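Local coordinates for protein oxidoreductase, Gfo/Idh/MocA family (Pseudomonas syringae pv. tomato, PDB 3DTY) that is probably an NAD(P)-dependent oxidoreductase of the Gfo/Idh/MocA family, with a Rossmann domain that can carry a magnesium ion, at residues T121-Q124 / A125-R129. Residues are numbered along the deposited sequence; the frame is centred on the assembly and turned at random.
Sequences TVEQ and AENLR. With MG (magnesium ion), chain F.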
ATOM      1  N   THR A 121      20.960  27.301  21.443  1.00 10.96           N
ATOM      2  CA  THR A 121      20.195  27.872  22.547  1.00  8.92           C
ATOM      3  C   THR A 121      19.216  28.952  22.101  1.00  8.49           C
ATOM      4  O   THR A 121      19.443  29.642  21.109  1.00  9.45           O
ATOM      5  CB  THR A 121      21.115  28.509  23.586  1.00  8.47           C
ATOM      6  OG1 THR A 121      21.661  29.711  23.037  1.00 11.43           O
ATOM      7  CG2 THR A 121      22.256  27.556  23.969  1.00  8.62           C
ATOM      8  N   VAL A 122      18.133  29.095  22.858  1.00  8.33           N
ATOM      9  CA  VAL A 122      17.115  30.099  22.571  1.00 10.32           C
ATOM     10  C   VAL A 122      17.709  31.506  22.631  1.00 10.67           C
ATOM     11  O   VAL A 122      17.376  32.361  21.805  1.00 12.62           O
ATOM     12  CB  VAL A 122      15.937  29.990  23.570  1.00 11.04           C
ATOM     13  CG1 VAL A 122      14.971  31.164  23.390  1.00 11.09           C
ATOM     14  CG2 VAL A 122      15.205  28.666  23.360  1.00 12.03           C
ATOM     15  N   GLU A 123      18.591  31.743  23.598  1.00 11.31           N
ATOM     16  CA  GLU A 123      19.224  33.056  23.749  1.00 13.17           C
ATOM     17  C   GLU A 123      19.995  33.422  22.477  1.00 12.69           C
ATOM     18  O   GLU A 123      19.918  34.559  22.007  1.00 12.30           O
ATOM     19  CB  GLU A 123      20.161  33.059  24.969  1.00 15.52           C
ATOM     20  CG  GLU A 123      20.800  34.411  25.314  1.00 17.93           C
ATOM     21  CD  GLU A 123      21.988  34.749  24.424  1.00 21.88           C
ATOM     22  OE1 GLU A 123      22.787  33.836  24.128  1.00 23.80           O
ATOM     23  OE2 GLU A 123      22.138  35.929  24.031  1.00 22.76           O
ATOM     24  N   GLN A 124      20.738  32.463  21.927  1.00 11.82           N
ATOM     25  CA  GLN A 124      21.480  32.711  20.696  1.00 11.80           C
ATOM     26  C   GLN A 124      20.460  32.966  19.587  1.00 11.63           C
ATOM     27  O   GLN A 124      20.601  33.908  18.812  1.00 10.54           O
ATOM     28  CB  GLN A 124      22.357  31.506  20.325  1.00 12.22           C
ATOM     29  CG  GLN A 124      23.452  31.202  21.326  1.00 15.04           C
ATOM     30  CD  GLN A 124      24.208  29.926  21.000  1.00 17.95           C
ATOM     31  OE1 GLN A 124      23.641  28.970  20.469  1.00 17.20           O
ATOM     32  NE2 GLN A 124      25.489  29.900  21.335  1.00 18.75           N
ATOM     33  N   ALA A 125      19.427  32.128  19.525  1.00 11.33           N
ATOM     34  CA  ALA A 125      18.385  32.281  18.509  1.00 10.98           C
ATOM     35  C   ALA A 125      17.776  33.686  18.533  1.00 11.29           C
ATOM     36  O   ALA A 125      17.596  34.309  17.484  1.00 10.75           O
ATOM     37  CB  ALA A 125      17.301  31.253  18.725  1.00 11.94           C
ATOM     38  N   GLU A 126      17.455  34.177  19.727  1.00 12.46           N
ATOM     39  CA  GLU A 126      16.868  35.506  19.877  1.00 14.27           C
ATOM     40  C   GLU A 126      17.850  36.589  19.438  1.00 14.43           C
ATOM     41  O   GLU A 126      17.435  37.658  18.988  1.00 15.46           O
ATOM     42  CB  GLU A 126      16.448  35.747  21.331  1.00 16.32           C
ATOM     43  CG  GLU A 126      15.447  34.736  21.856  1.00 20.90           C
ATOM     44  CD  GLU A 126      14.031  35.004  21.395  1.00 23.72           C
ATOM     45  OE1 GLU A 126      13.847  35.731  20.397  1.00 26.23           O
ATOM     46  OE2 GLU A 126      13.095  34.474  22.032  1.00 26.68           O
ATOM     47  N   ASN A 127      19.148  36.314  19.571  1.00 15.30           N
ATOM     48  CA  ASN A 127      20.176  37.273  19.154  1.00 14.41           C
ATOM     49  C   ASN A 127      20.185  37.404  17.636  1.00 13.52           C
ATOM     50  O   ASN A 127      20.285  38.509  17.099  1.00 12.31           O
ATOM     51  CB  ASN A 127      21.577  36.837  19.604  1.00 16.93           C
ATOM     52  CG  ASN A 127      21.755  36.889  21.104  1.00 20.29           C
ATOM     53  OD1 ASN A 127      20.972  37.517  21.810  1.00 21.13           O
ATOM     54  ND2 ASN A 127      22.807  36.238  21.598  1.00 23.35           N
ATOM     55  N   LEU A 128      20.092  36.270  16.946  1.00 11.80           N
ATOM     56  CA  LEU A 128      20.090  36.268  15.490  1.00 10.13           C
ATOM     57  C   LEU A 128      18.834  36.971  14.978  1.00  9.86           C
ATOM     58  O   LEU A 128      18.884  37.728  14.005  1.00 10.22           O
ATOM     59  CB  LEU A 128      20.163  34.828  14.973  1.00  8.20           C
ATOM     60  CG  LEU A 128      21.411  34.033  15.390  1.00  8.48           C
ATOM     61  CD1 LEU A 128      21.365  32.629  14.801  1.00  8.03           C
ATOM     62  CD2 LEU A 128      22.657  34.759  14.903  1.00 10.13           C
ATOM     63  N   ARG A 129      17.709  36.730  15.646  1.00 10.58           N
ATOM     64  CA  ARG A 129      16.444  37.362  15.276  1.00 12.79           C
ATOM     65  C   ARG A 129      16.570  38.880  15.437  1.00 13.62           C
ATOM     66  O   ARG A 129      16.113  39.646  14.584  1.00 13.29           O
ATOM     67  CB  ARG A 129      15.310  36.838  16.163  1.00 14.06           C
ATOM     68  CG  ARG A 129      14.005  37.610  16.019  1.00 17.88           C
ATOM     69  CD  ARG A 129      12.983  37.167  17.054  1.00 20.10           C
ATOM     70  NE  ARG A 129      12.159  36.079  16.562  1.00 24.29           N
ATOM     71  CZ  ARG A 129      11.347  35.351  17.322  1.00 25.23           C
ATOM     72  NH1 ARG A 129      11.257  35.594  18.625  1.00 24.65           N
ATOM     73  NH2 ARG A 129      10.611  34.392  16.773  1.00 25.13           N
TER
HETATM   74 MG    MG F 399      21.187  37.783  23.986  1.00 29.99          MG
HETATM   75  O   HOH W   1      19.225  37.185  23.463  1.00 23.22           O
HETATM   76  O   HOH W   2      19.868  39.584  23.487  1.00 22.55           O
HETATM   77  O   HOH W   3      20.652  38.132  25.756  1.00 15.36           O
HETATM   78  O   HOH W   4      22.775  38.856  23.773  1.00 23.65           O
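Glu-123 and Asn-127, one helical turn apart, hold a magnesium ion on the outer face of helix 122-134. Glu-123 OE2 binds the metal at 2.1 Å and Asn-127 OD1 at 2.2 Å; four waters complete six ligands, and water 1 also donates to Glu-123 O. With CG swung opposite the backbone N (chi1 -175°), the Glu-123 chain then turns at chi2, which brings the carboxylate back toward Asn-127. Asn-127 ND2 lies 2.5 Å from Glu-123 OE2, above the carboxylate plane; so short and bent a bond is doubtful in detail. The carboxylate and amide planes are 67° apart. This watery side contrasts with the buried one, where Ala-125 CB sits 3.3 Å from Val-122 O and Leu-128 CG 3.5 Å from Gln-124 O. Thr-121 is the N-cap of a capping box: Gln-124 N donates to Thr-121 OG1, whose place is less sure, and Thr-121 N returns a weak bond to Gln-124 OE1. Val-122 CG1 lies alongside Glu-126 CG, 3.9 Å away, and Glu-126 OE1 forms a salt bridge with Arg-129 NH1 (3.1 Å). Tyr-99 OH accepts from Asn-127 ND2, probably helping to orient the amide for the metal. In the Rossmann domain, helix 122-134 links the parallel strands 111-114 and 139-141 as a beta-alpha-beta unit; Leu-128 packs on helix 98-107, while Val-122 and Arg-129 meet helix 364-382.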